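Local coordinates for protein phosphoserine aminotransferase (Bacillus alcalophilus, PDB 1W23) that catalyses the reversible, pyridoxal-phosphate-dependent transamination that converts 3-phosphohydroxypyruvate to phosphoserine in the second step of serine biosynthesis, at residues A[26-30]-A[31-35]; A[44-47]-A[48-52]; A[97-100]-A[101-105]; A[149-153]-A[154-158]. All coordinates share one frame; numbering follows the deposited sequence. Where two conformers were deposited one is given.

Contact 1 (A[26-30]-A[31-35]); sequences LLNFN and DTQMS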
loop_
_atom_site.group_PDB
_atom_site.type_symbol
_atom_site.label_atom_id
_atom_site.label_comp_id
_atom_site.label_asym_id
_atom_site.label_seq_id
_atom_site.Cartn_x
_atom_site.Cartn_y
_atom_site.Cartn_z
ATOM N N LEU A 26 -1.661 -7.280 -18.754
ATOM C CA LEU A 26 -1.619 -7.761 -17.359
ATOM C C LEU A 26 -0.729 -8.978 -17.216
ATOM O O LEU A 26 -0.187 -9.171 -16.125
ATOM C CB LEU A 26 -3.014 -8.064 -16.808
ATOM C CG LEU A 26 -3.085 -8.009 -15.295
ATOM C CD1 LEU A 26 -3.022 -6.601 -14.765
ATOM C CD2 LEU A 26 -4.379 -8.677 -14.778
ATOM N N LEU A 27 -0.642 -9.827 -18.240
ATOM C CA LEU A 27 0.131 -11.048 -18.134
ATOM C C LEU A 27 1.520 -10.940 -18.732
ATOM O O LEU A 27 2.402 -11.765 -18.411
ATOM C CB LEU A 27 -0.605 -12.200 -18.867
ATOM C CG LEU A 27 -2.076 -12.350 -18.570
ATOM C CD1 LEU A 27 -2.695 -13.549 -19.339
ATOM C CD2 LEU A 27 -2.313 -12.483 -17.094
ATOM N N ASN A 28 1.746 -9.981 -19.627
ATOM C CA ASN A 28 3.000 -9.832 -20.368
ATOM C C ASN A 28 3.325 -8.361 -20.504
ATOM O O ASN A 28 2.866 -7.734 -21.506
ATOM C CB ASN A 28 2.880 -10.537 -21.706
ATOM C CG ASN A 28 4.090 -10.299 -22.606
ATOM O OD1 ASN A 28 5.166 -9.918 -22.132
ATOM N ND2 ASN A 28 3.889 -10.453 -23.911
ATOM N N PHE A 29 4.005 -7.803 -19.543
ATOM C CA PHE A 29 4.364 -6.398 -19.518
ATOM C C PHE A 29 5.700 -6.152 -20.196
ATOM O O PHE A 29 6.695 -6.807 -19.853
ATOM C CB PHE A 29 4.437 -5.907 -18.060
ATOM C CG PHE A 29 4.808 -4.458 -18.003
ATOM C CD1 PHE A 29 3.923 -3.484 -18.516
ATOM C CD2 PHE A 29 6.011 -4.035 -17.463
ATOM C CE1 PHE A 29 4.281 -2.158 -18.503
ATOM C CE2 PHE A 29 6.290 -2.671 -17.439
ATOM C CZ PHE A 29 5.433 -1.751 -17.958
ATOM N N ASN A 30 5.764 -5.231 -21.145
ATOM C CA ASN A 30 7.016 -4.814 -21.784
ATOM C C ASN A 30 7.811 -5.986 -22.325
ATOM O O ASN A 30 9.006 -6.035 -22.221
ATOM C CB ASN A 30 7.878 -4.013 -20.826
ATOM C CG ASN A 30 9.028 -3.237 -21.419
ATOM O OD1 ASN A 30 10.147 -3.108 -20.827
ATOM N ND2 ASN A 30 8.792 -2.732 -22.601
ATOM N N ASP A 31 7.093 -6.939 -22.926
ATOM C CA ASP A 31 7.659 -8.132 -23.559
ATOM C C ASP A 31 8.449 -9.013 -22.599
ATOM O O ASP A 31 9.243 -9.875 -23.044
ATOM C CB ASP A 31 8.555 -7.747 -24.791
ATOM C CG ASP A 31 7.739 -7.016 -25.821
ATOM O OD1 ASP A 31 6.739 -7.633 -26.274
ATOM O OD2 ASP A 31 8.097 -5.850 -26.133
ATOM N N THR A 32 8.237 -8.875 -21.291
ATOM C CA THR A 32 8.960 -9.701 -20.322
ATOM C C THR A 32 8.314 -11.061 -20.085
ATOM O O THR A 32 8.925 -11.937 -19.425
ATOM C CB THR A 32 9.062 -9.026 -18.964
ATOM O OG1 THR A 32 7.737 -8.924 -18.357
ATOM C CG2 THR A 32 9.726 -7.673 -19.034
ATOM N N GLN A 33 7.062 -11.242 -20.533
ATOM C CA GLN A 33 6.259 -12.442 -20.246
ATOM C C GLN A 33 5.937 -12.574 -18.764
ATOM O O GLN A 33 5.522 -13.642 -18.328
ATOM C CB GLN A 33 6.902 -13.724 -20.802
ATOM C CG GLN A 33 7.124 -13.659 -22.296
ATOM C CD GLN A 33 5.830 -13.609 -23.101
ATOM O OE1 GLN A 33 4.713 -14.000 -22.702
ATOM N NE2 GLN A 33 6.002 -13.113 -24.316
ATOM N N MET A 34 5.996 -11.483 -18.023
ATOM C CA MET A 34 5.574 -11.373 -16.637
ATOM C C MET A 34 4.619 -10.201 -16.478
ATOM O O MET A 34 4.748 -9.199 -17.226
ATOM C CB MET A 34 6.779 -11.148 -15.707
ATOM C CG MET A 34 7.713 -12.367 -15.625
ATOM S SD MET A 34 9.238 -12.043 -14.744
ATOM C CE MET A 34 10.085 -11.092 -15.988
ATOM N N SER A 35 3.700 -10.295 -15.533
ATOM C CA SER A 35 2.924 -9.108 -15.156
ATOM C C SER A 35 3.807 -8.058 -14.526
ATOM O O SER A 35 4.819 -8.411 -13.878
ATOM C CB SER A 35 1.878 -9.532 -14.116
ATOM O OG SER A 35 1.051 -8.437 -13.743
HETATM O O HOH W 1 4.253 -6.758 -23.632
HETATM O O HOH W 2 6.036 -10.096 -26.017
#
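Asn28 lies against Gln33 across a tight reversal of the chain. From its CB, which is 4.0 Å from Gln33 OE1, the side chain of Asn28 runs with CG anti to the backbone N (chi1 174°), and this turns its amide toward Gln33. CG sits over the amide of Gln33. Asn28 OD1 accepts from Gln33 N at 2.8 Å, with the donor well above the carbonyl plane. Asn28 ND2 ends 3.4 Å from Gln33 NE2; two donors cannot bond to each other, and the two amides are simply stacked, their planes 26° apart. Gln33 reaches this place because its chain is bent at chi2. Asn28 ND2 also donates to a water that in turn donates to Asp31 OD1, so a solvent bridge spans the turn. The reversal itself is a type I' beta turn from Phe29 to Thr32, with Asn30 and Asp31 at its corners, both with positive phi, in the loop between helices 16-24 and 44-61. Phe29 O is gripped twice: Thr32 OG1, in the plane of the Phe29 carbonyl, donates at 2.8 Å, while Thr32 N comes from above that plane at 3.0 Å. The same hydroxyl accepts from Met34 N, making an ST turn. Farther from the turn along the two arms, Phe29 N donates to Met34 O at 2.8 Å in a nearly straight bond (171°), while Ser35 OG makes a weak bond to Leu26 O. The ring of Phe29 carries CB of Asn30 over one face, near the rim, and packs on Val49 of helix 44-61. Leu27 and Gln33 also pack against Gln23 and Val4 of the second subunit.

Contact 2 (A[44-47]-A[48-52]); sequences QSYE and EVHEQ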
loop_
_atom_site.group_PDB
_atom_site.type_symbol
_atom_site.label_atom_id
_atom_site.label_comp_id
_atom_site.label_asym_id
_atom_site.label_seq_id
_atom_site.Cartn_x
_atom_site.Cartn_y
_atom_site.Cartn_z
ATOM N N GLN A 44 14.718 -3.239 -14.930
ATOM C CA GLN A 44 14.632 -2.109 -15.872
ATOM C C GLN A 44 13.166 -1.784 -16.179
ATOM O O GLN A 44 12.831 -0.602 -16.269
ATOM C CB GLN A 44 15.352 -2.435 -17.194
ATOM C CG GLN A 44 15.340 -1.265 -18.133
ATOM C CD GLN A 44 16.605 -1.281 -18.977
ATOM O OE1 GLN A 44 17.657 -1.788 -18.565
ATOM N NE2 GLN A 44 16.375 -0.699 -20.157
ATOM N N SER A 45 12.317 -2.796 -16.374
ATOM C CA SER A 45 10.952 -2.502 -16.778
ATOM C C SER A 45 10.201 -1.710 -15.688
ATOM O O SER A 45 9.487 -0.755 -16.049
ATOM C CB SER A 45 10.218 -3.798 -17.076
ATOM O OG SER A 45 10.659 -4.412 -18.317
ATOM N N TYR A 46 10.382 -2.130 -14.429
ATOM C CA TYR A 46 9.689 -1.428 -13.336
ATOM C C TYR A 46 10.338 -0.047 -13.139
ATOM O O TYR A 46 9.651 0.951 -12.928
ATOM C CB TYR A 46 9.560 -2.264 -12.013
ATOM C CG TYR A 46 8.868 -1.303 -11.062
ATOM C CD1 TYR A 46 7.497 -1.096 -11.161
ATOM C CD2 TYR A 46 9.568 -0.574 -10.071
ATOM C CE1 TYR A 46 6.852 -0.202 -10.288
ATOM C CE2 TYR A 46 8.923 0.311 -9.238
ATOM C CZ TYR A 46 7.562 0.485 -9.356
ATOM O OH TYR A 46 6.888 1.377 -8.521
ATOM N N GLU A 47 11.687 0.051 -13.162
ATOM C CA GLU A 47 12.341 1.339 -12.954
ATOM C C GLU A 47 11.872 2.364 -13.954
ATOM O O GLU A 47 11.715 3.547 -13.629
ATOM C CB GLU A 47 13.875 1.174 -12.970
ATOM C CG GLU A 47 14.407 0.468 -11.668
ATOM C CD GLU A 47 15.892 0.165 -11.671
ATOM O OE1 GLU A 47 16.416 -0.160 -10.575
ATOM O OE2 GLU A 47 16.512 0.250 -12.788
ATOM N N GLU A 48 11.646 1.948 -15.201
ATOM C CA GLU A 48 11.127 2.864 -16.203
ATOM C C GLU A 48 9.719 3.376 -15.829
ATOM O O GLU A 48 9.447 4.578 -16.021
ATOM C CB GLU A 48 11.031 2.198 -17.600
ATOM C CG GLU A 48 12.307 1.911 -18.290
ATOM C CD GLU A 48 12.115 1.128 -19.609
ATOM O OE1 GLU A 48 10.973 0.769 -19.993
ATOM O OE2 GLU A 48 13.197 0.880 -20.247
ATOM N N VAL A 49 8.845 2.515 -15.332
ATOM C CA VAL A 49 7.517 2.941 -14.907
ATOM C C VAL A 49 7.591 3.934 -13.733
ATOM O O VAL A 49 6.915 4.967 -13.743
ATOM C CB VAL A 49 6.707 1.700 -14.487
ATOM C CG1 VAL A 49 5.407 2.119 -13.788
ATOM C CG2 VAL A 49 6.411 0.787 -15.664
ATOM N N HIS A 50 8.418 3.628 -12.739
ATOM C CA HIS A 50 8.583 4.446 -11.550
ATOM C C HIS A 50 9.019 5.835 -11.961
ATOM O O HIS A 50 8.500 6.864 -11.510
ATOM C CB HIS A 50 9.516 3.724 -10.584
ATOM C CG HIS A 50 9.638 4.111 -9.139
ATOM N ND1 HIS A 50 8.808 3.675 -8.129
ATOM C CD2 HIS A 50 10.580 4.888 -8.530
ATOM C CE1 HIS A 50 9.208 4.174 -6.968
ATOM N NE2 HIS A 50 10.291 4.921 -7.179
ATOM N N GLU A 51 10.050 5.899 -12.800
ATOM C CA GLU A 51 10.601 7.158 -13.276
ATOM C C GLU A 51 9.596 7.934 -14.147
ATOM O O GLU A 51 9.476 9.159 -14.016
ATOM C CB GLU A 51 11.867 6.898 -14.060
ATOM C CG GLU A 51 12.362 7.952 -15.019
ATOM C CD GLU A 51 13.709 7.586 -15.604
ATOM O OE1 GLU A 51 14.704 8.094 -15.056
ATOM O OE2 GLU A 51 13.807 6.806 -16.586
ATOM N N GLN A 52 8.884 7.222 -15.034
ATOM C CA GLN A 52 7.915 7.900 -15.870
ATOM C C GLN A 52 6.776 8.507 -15.060
ATOM O O GLN A 52 6.304 9.604 -15.358
ATOM C CB GLN A 52 7.277 6.950 -16.881
ATOM C CG GLN A 52 8.060 6.674 -18.140
ATOM C CD GLN A 52 7.359 5.716 -19.101
ATOM O OE1 GLN A 52 6.166 5.466 -18.960
ATOM N NE2 GLN A 52 8.126 5.204 -20.067
HETATM O O HOH W 3 8.615 -0.239 -18.711
#
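Tyr46 OH lies at the edge of the His50 imidazole, near its plane, and accepts from His50 ND1 at 3.0 Å (161°). His50 also meets the ring of Phe71 edge-to-face. The phenol and imidazole rings are oblique to each other, their planes 53° apart, and CE2 of Tyr46 packs against CB of His50 at 3.7 Å. Both side chains leave the backbone with CG anti to N (chi1 178° for Tyr46), which brings the two rings together one turn apart. In this conformer both ring nitrogens have partners, ND1 on Tyr46 OH and NE2 on Asp233 O. On another flank, CG of Glu48 lies 3.3 Å from Gln44 O, and Glu48 OE2 is 3.5 Å from Gln44 NE2. A water donates to both Ser45 O and Glu48 OE1, tying the carboxylate to a backbone carbonyl. CD1 of Tyr46 touches CB of Val49 at 4.4 Å, and both residues face helix 241-256. Beneath these side chains run i to i+4 bonds, such as His50 N to Tyr46 O at 3.0 Å, the ladder of the first turns of an alpha helix, 44-61, which begins close to Arg42, a probable glutamate-binding residue.

Contact 3 (A[97-100]-A[101-105]); sequences VLTG and SWSEK. With PLP (pyridoxal-5'-phosphate), chain J.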
loop_
_atom_site.group_PDB
_atom_site.type_symbol
_atom_site.label_atom_id
_atom_site.label_comp_id
_atom_site.label_asym_id
_atom_site.label_seq_id
_atom_site.Cartn_x
_atom_site.Cartn_y
_atom_site.Cartn_z
ATOM N N VAL A 97 -5.567 25.014 9.508
ATOM C CA VAL A 97 -6.781 25.671 9.077
ATOM C C VAL A 97 -7.847 24.589 8.960
ATOM O O VAL A 97 -7.696 23.629 8.178
ATOM C CB VAL A 97 -6.637 26.435 7.762
ATOM C CG1 VAL A 97 -7.945 27.138 7.361
ATOM C CG2 VAL A 97 -5.505 27.450 7.811
ATOM N N LEU A 98 -8.926 24.703 9.732
ATOM C CA LEU A 98 -9.969 23.703 9.735
ATOM C C LEU A 98 -11.093 24.050 8.747
ATOM O O LEU A 98 -11.797 25.050 8.947
ATOM C CB LEU A 98 -10.580 23.525 11.111
ATOM C CG LEU A 98 -9.588 23.056 12.221
ATOM C CD1 LEU A 98 -10.329 22.875 13.548
ATOM C CD2 LEU A 98 -8.876 21.768 11.818
ATOM N N THR A 99 -11.234 23.239 7.682
ATOM C CA THR A 99 -12.273 23.437 6.699
ATOM C C THR A 99 -13.115 22.195 6.480
ATOM O O THR A 99 -13.982 22.170 5.599
ATOM C CB THR A 99 -11.737 23.978 5.369
ATOM O OG1 THR A 99 -10.551 23.228 4.962
ATOM C CG2 THR A 99 -11.303 25.436 5.482
ATOM N N GLY A 100 -12.929 21.138 7.272
ATOM C CA GLY A 100 -13.784 19.971 7.251
ATOM C C GLY A 100 -13.279 18.910 8.183
ATOM O O GLY A 100 -12.396 19.137 9.021
ATOM N N SER A 101 -13.847 17.725 8.066
ATOM C CA SER A 101 -13.511 16.596 8.905
ATOM C C SER A 101 -12.091 16.111 8.653
ATOM O O SER A 101 -11.361 15.752 9.594
ATOM C CB SER A 101 -14.561 15.424 8.629
ATOM O OG SER A 101 -14.068 14.220 9.203
ATOM N N TRP A 102 -11.656 16.067 7.380
ATOM C CA TRP A 102 -10.285 15.663 7.105
ATOM C C TRP A 102 -9.295 16.627 7.721
ATOM O O TRP A 102 -8.212 16.185 8.176
ATOM C CB TRP A 102 -10.052 15.478 5.579
ATOM C CG TRP A 102 -10.842 14.266 5.084
ATOM C CD1 TRP A 102 -11.865 14.253 4.192
ATOM C CD2 TRP A 102 -10.661 12.913 5.516
ATOM N NE1 TRP A 102 -12.316 12.983 4.023
ATOM C CE2 TRP A 102 -11.602 12.130 4.817
ATOM C CE3 TRP A 102 -9.784 12.258 6.399
ATOM C CZ2 TRP A 102 -11.688 10.757 5.001
ATOM C CZ3 TRP A 102 -9.871 10.899 6.581
ATOM C CH2 TRP A 102 -10.827 10.173 5.871
ATOM N N SER A 103 -9.593 17.923 7.789
ATOM C CA SER A 103 -8.706 18.846 8.496
ATOM C C SER A 103 -8.591 18.467 9.987
ATOM O O SER A 103 -7.520 18.497 10.582
ATOM C CB SER A 103 -9.218 20.276 8.434
ATOM O OG SER A 103 -9.479 20.747 7.112
ATOM N N GLU A 104 -9.758 18.143 10.594
ATOM C CA GLU A 104 -9.799 17.756 11.996
ATOM C C GLU A 104 -8.944 16.500 12.245
ATOM O O GLU A 104 -8.224 16.425 13.251
ATOM C CB GLU A 104 -11.215 17.493 12.457
ATOM C CG GLU A 104 -12.081 18.714 12.461
ATOM C CD GLU A 104 -13.530 18.486 12.853
ATOM O OE1 GLU A 104 -14.285 19.453 13.014
ATOM O OE2 GLU A 104 -13.933 17.303 13.026
ATOM N N LYS A 105 -9.011 15.520 11.349
ATOM C CA LYS A 105 -8.250 14.284 11.546
ATOM C C LYS A 105 -6.769 14.572 11.477
ATOM O O LYS A 105 -5.951 13.955 12.205
ATOM C CB LYS A 105 -8.724 13.236 10.543
ATOM C CG LYS A 105 -9.986 12.469 10.954
ATOM C CD LYS A 105 -10.670 11.815 9.754
ATOM C CE LYS A 105 -10.600 10.311 9.744
ATOM N NZ LYS A 105 -11.484 9.705 10.780
HETATM N N1 PLP J . -7.783 13.506 3.238
HETATM C C2 PLP J . -8.798 13.740 2.326
HETATM C C2A PLP J . -9.007 15.148 1.907
HETATM C C3 PLP J . -9.548 12.679 1.845
HETATM O O3 PLP J . -10.495 12.898 0.960
HETATM C C4 PLP J . -9.282 11.340 2.314
HETATM C C4A PLP J . -10.051 10.208 1.734
HETATM C C5 PLP J . -8.234 11.150 3.230
HETATM C C6 PLP J . -7.525 12.249 3.688
HETATM C C5A PLP J . -7.894 9.804 3.802
HETATM O O4P PLP J . -7.100 9.058 2.807
HETATM P P PLP J . -6.661 7.520 3.139
HETATM O O1P PLP J . -7.928 6.736 3.286
HETATM O O2P PLP J . -5.854 7.561 4.428
HETATM O O3P PLP J . -5.806 7.191 1.925
#
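Ser103 OG accepts from Thr99 N at 3.1 Å in a nearly straight hydrogen bond (171°); chi1 of -54° sets the hydroxyl anti to its own carbonyl carbon and turns it back toward the strand. That oxygen is also hydrogen-bonded to Thr148 OG1 of the neighbouring strand. Gly100 occupies the N-cap position of helix 101-111, and Gly100 O accepts from Glu104 N at 3.2 Å. The carboxylate of Glu104 forms a salt bridge with Lys123 and a hydrogen bond with Tyr127. Apolar contact is slight: one methyl of Leu98, CD2, rests 3.7 Å from Ser103 CB. Face contact belongs to Trp102, whose indole covers one face of the PLP pyridine ring, with PLP C4 3.5 Å above the indole plane and over its centre. CG of Trp102 meets PLP C2 at 3.5 Å, and Trp102 CE3 meets PLP C6 at the same distance. This is the opening strand-to-helix turn of the beta-alpha-beta unit 93-98, 101-111, 115-121. The Ser103 and Gly100 bonds tie the first helical turn, which carries Trp102, to the end of the strand, and the indole's contact with the cofactor is probably largely dispersive and helps to set the plane of its ring.

Contact 4 (A[149-153]-A[154-158]); sequences SNNTI and YGTQY. With PLP (pyridoxal-5'-phosphate), chain J.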
loop_
_atom_site.group_PDB
_atom_site.type_symbol
_atom_site.label_atom_id
_atom_site.label_comp_id
_atom_site.label_asym_id
_atom_site.label_seq_id
_atom_site.Cartn_x
_atom_site.Cartn_y
_atom_site.Cartn_z
ATOM N N SER A 149 -7.031 21.249 0.817
ATOM C CA SER A 149 -7.470 22.045 -0.355
ATOM C C SER A 149 -8.897 21.799 -0.774
ATOM O O SER A 149 -9.607 22.728 -1.150
ATOM C CB SER A 149 -6.508 21.761 -1.529
ATOM O OG SER A 149 -6.450 20.379 -1.787
ATOM N N ASN A 150 -9.345 20.546 -0.678
ATOM C CA ASN A 150 -10.685 20.134 -1.046
ATOM C C ASN A 150 -11.211 19.282 0.121
ATOM O O ASN A 150 -10.617 18.258 0.496
ATOM C CB ASN A 150 -10.684 19.391 -2.398
ATOM C CG ASN A 150 -12.116 19.136 -2.881
ATOM O OD1 ASN A 150 -12.723 20.074 -3.453
ATOM N ND2 ASN A 150 -12.620 17.940 -2.618
ATOM N N ASN A 151 -12.290 19.764 0.701
ATOM C CA ASN A 151 -12.873 19.164 1.897
ATOM C C ASN A 151 -13.936 18.172 1.450
ATOM O O ASN A 151 -15.107 18.499 1.209
ATOM C CB ASN A 151 -13.453 20.250 2.795
ATOM C CG ASN A 151 -12.342 21.248 3.101
ATOM O OD1 ASN A 151 -11.467 20.951 3.916
ATOM N ND2 ASN A 151 -12.374 22.396 2.464
ATOM N N THR A 152 -13.477 16.922 1.271
ATOM C CA THR A 152 -14.209 15.894 0.516
ATOM C C THR A 152 -15.604 15.645 1.067
ATOM O O THR A 152 -16.527 15.309 0.302
ATOM C CB THR A 152 -13.380 14.568 0.573
ATOM O OG1 THR A 152 -11.990 14.934 0.518
ATOM C CG2 THR A 152 -13.728 13.630 -0.576
ATOM N N ILE A 153 -15.747 15.694 2.402
ATOM C CA ILE A 153 -17.033 15.398 3.042
ATOM C C ILE A 153 -18.033 16.511 2.936
ATOM O O ILE A 153 -19.258 16.292 2.836
ATOM C CB ILE A 153 -16.793 14.954 4.509
ATOM C CG1 ILE A 153 -16.157 13.553 4.499
ATOM C CG2 ILE A 153 -18.064 15.014 5.343
ATOM C CD1 ILE A 153 -15.499 13.100 5.782
ATOM N N TYR A 154 -17.536 17.750 2.976
ATOM C CA TYR A 154 -18.373 18.970 3.006
ATOM C C TYR A 154 -18.563 19.604 1.645
ATOM O O TYR A 154 -19.468 20.443 1.486
ATOM C CB TYR A 154 -17.787 19.975 4.025
ATOM C CG TYR A 154 -18.075 19.463 5.434
ATOM C CD1 TYR A 154 -17.152 18.737 6.133
ATOM C CD2 TYR A 154 -19.299 19.677 6.001
ATOM C CE1 TYR A 154 -17.446 18.242 7.409
ATOM C CE2 TYR A 154 -19.593 19.199 7.277
ATOM C CZ TYR A 154 -18.647 18.490 7.968
ATOM O OH TYR A 154 -18.940 17.989 9.242
ATOM N N GLY A 155 -17.784 19.259 0.634
ATOM C CA GLY A 155 -17.991 19.802 -0.716
ATOM C C GLY A 155 -17.544 21.235 -0.883
ATOM O O GLY A 155 -18.132 21.969 -1.701
ATOM N N THR A 156 -16.506 21.654 -0.184
ATOM C CA THR A 156 -15.921 22.981 -0.314
ATOM C C THR A 156 -14.463 22.868 -0.763
ATOM O O THR A 156 -13.825 21.824 -0.565
ATOM C CB THR A 156 -15.989 23.759 1.020
ATOM O OG1 THR A 156 -15.187 23.025 1.945
ATOM C CG2 THR A 156 -17.398 23.932 1.533
ATOM N N GLN A 157 -13.943 23.950 -1.352
ATOM C CA GLN A 157 -12.614 23.903 -1.948
ATOM C C GLN A 157 -11.997 25.286 -1.978
ATOM O O GLN A 157 -12.677 26.282 -2.287
ATOM C CB GLN A 157 -12.764 23.368 -3.395
ATOM C CG GLN A 157 -11.513 23.168 -4.181
ATOM C CD GLN A 157 -11.774 22.646 -5.572
ATOM O OE1 GLN A 157 -12.867 22.854 -6.146
ATOM N NE2 GLN A 157 -10.778 21.936 -6.163
ATOM N N TYR A 158 -10.705 25.346 -1.700
ATOM C CA TYR A 158 -9.915 26.559 -1.888
ATOM C C TYR A 158 -9.939 26.984 -3.349
ATOM O O TYR A 158 -9.667 26.180 -4.246
ATOM C CB TYR A 158 -8.480 26.343 -1.441
ATOM C CG TYR A 158 -8.241 26.378 0.061
ATOM C CD1 TYR A 158 -8.684 25.357 0.895
ATOM C CD2 TYR A 158 -7.532 27.423 0.649
ATOM C CE1 TYR A 158 -8.446 25.385 2.267
ATOM C CE2 TYR A 158 -7.297 27.451 1.997
ATOM C CZ TYR A 158 -7.749 26.445 2.818
ATOM O OH TYR A 158 -7.500 26.513 4.178
HETATM N N1 PLP J . -7.783 13.506 3.238
HETATM C C2 PLP J . -8.798 13.740 2.326
HETATM C C2A PLP J . -9.007 15.148 1.907
HETATM C C3 PLP J . -9.548 12.679 1.845
HETATM O O3 PLP J . -10.495 12.898 0.960
HETATM C C4 PLP J . -9.282 11.340 2.314
HETATM C C4A PLP J . -10.051 10.208 1.734
HETATM C C5 PLP J . -8.234 11.150 3.230
HETATM C C6 PLP J . -7.525 12.249 3.688
HETATM C C5A PLP J . -7.894 9.804 3.802
HETATM O O4P PLP J . -7.100 9.058 2.807
HETATM P P PLP J . -6.661 7.520 3.139
HETATM O O1P PLP J . -7.928 6.736 3.286
HETATM O O2P PLP J . -5.854 7.561 4.428
HETATM O O3P PLP J . -5.806 7.191 1.925
#
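Thr156 O is gripped by Asn151 from two atoms: the backbone N donates at 2.9 Å in a nearly straight bond (167°), and the side-chain ND2 adds a weak one. Asn151 ND2 bonds better to Thr156 OG1, at 2.9 Å and 29° out of the amide plane, while OD1 of the same amide pairs with Thr99 OG1. Chi1 of Thr156 (63°) puts its hydroxyl between the backbone N and the carbonyl carbon, on the side of Asn151. Further along this short antiparallel hairpin, Tyr158 N donates to Ser149 O at 2.9 Å. At the turn Asn151 O accepts from Gly155 N at 2.8 Å, and Tyr154 N adds a weak bond. Beside them CG2 of Ile153 sits over one face of the Tyr154 ring, 4.2 Å from its centroid, a CH-pi contact. Asn150 OD1 touches CB of Gln157 at 3.3 Å, the two amides turned almost perpendicular; it is itself bonded to Ser295, while Gln157 NE2 bonds Asp176 and Gln157 OE1 bonds Leu296 N. Thr152 OG1 is hydrogen-bonded to PLP O3 at 2.6 Å, and to Ser175 as well. The 3-oxygen of the cofactor thus shares a short bond with a hydroxyl at the hairpin tip, which would probably stabilise it if ionised.

Contacts 1 and 2 lie far from contacts 3 and 4; the centres of contacts 1 and 3 are about 43 Å apart. Contact 1 is a partly buried surface turn beside the second subunit, held by backbone and side-chain hydrogen bonds and bridging water. Contact 2, also partly buried, is regular helix, and the turn packs on it through Asn30 and Phe29. Contacts 3 and 4 are buried, their centres about 9 Å apart, and Trp102 packs on Ile153 between them. Where the outer pair uses water to bridge polar groups, the inner pair turns protein groups on one cofactor, contact 3 an aromatic face and contact 4 a hydroxyl.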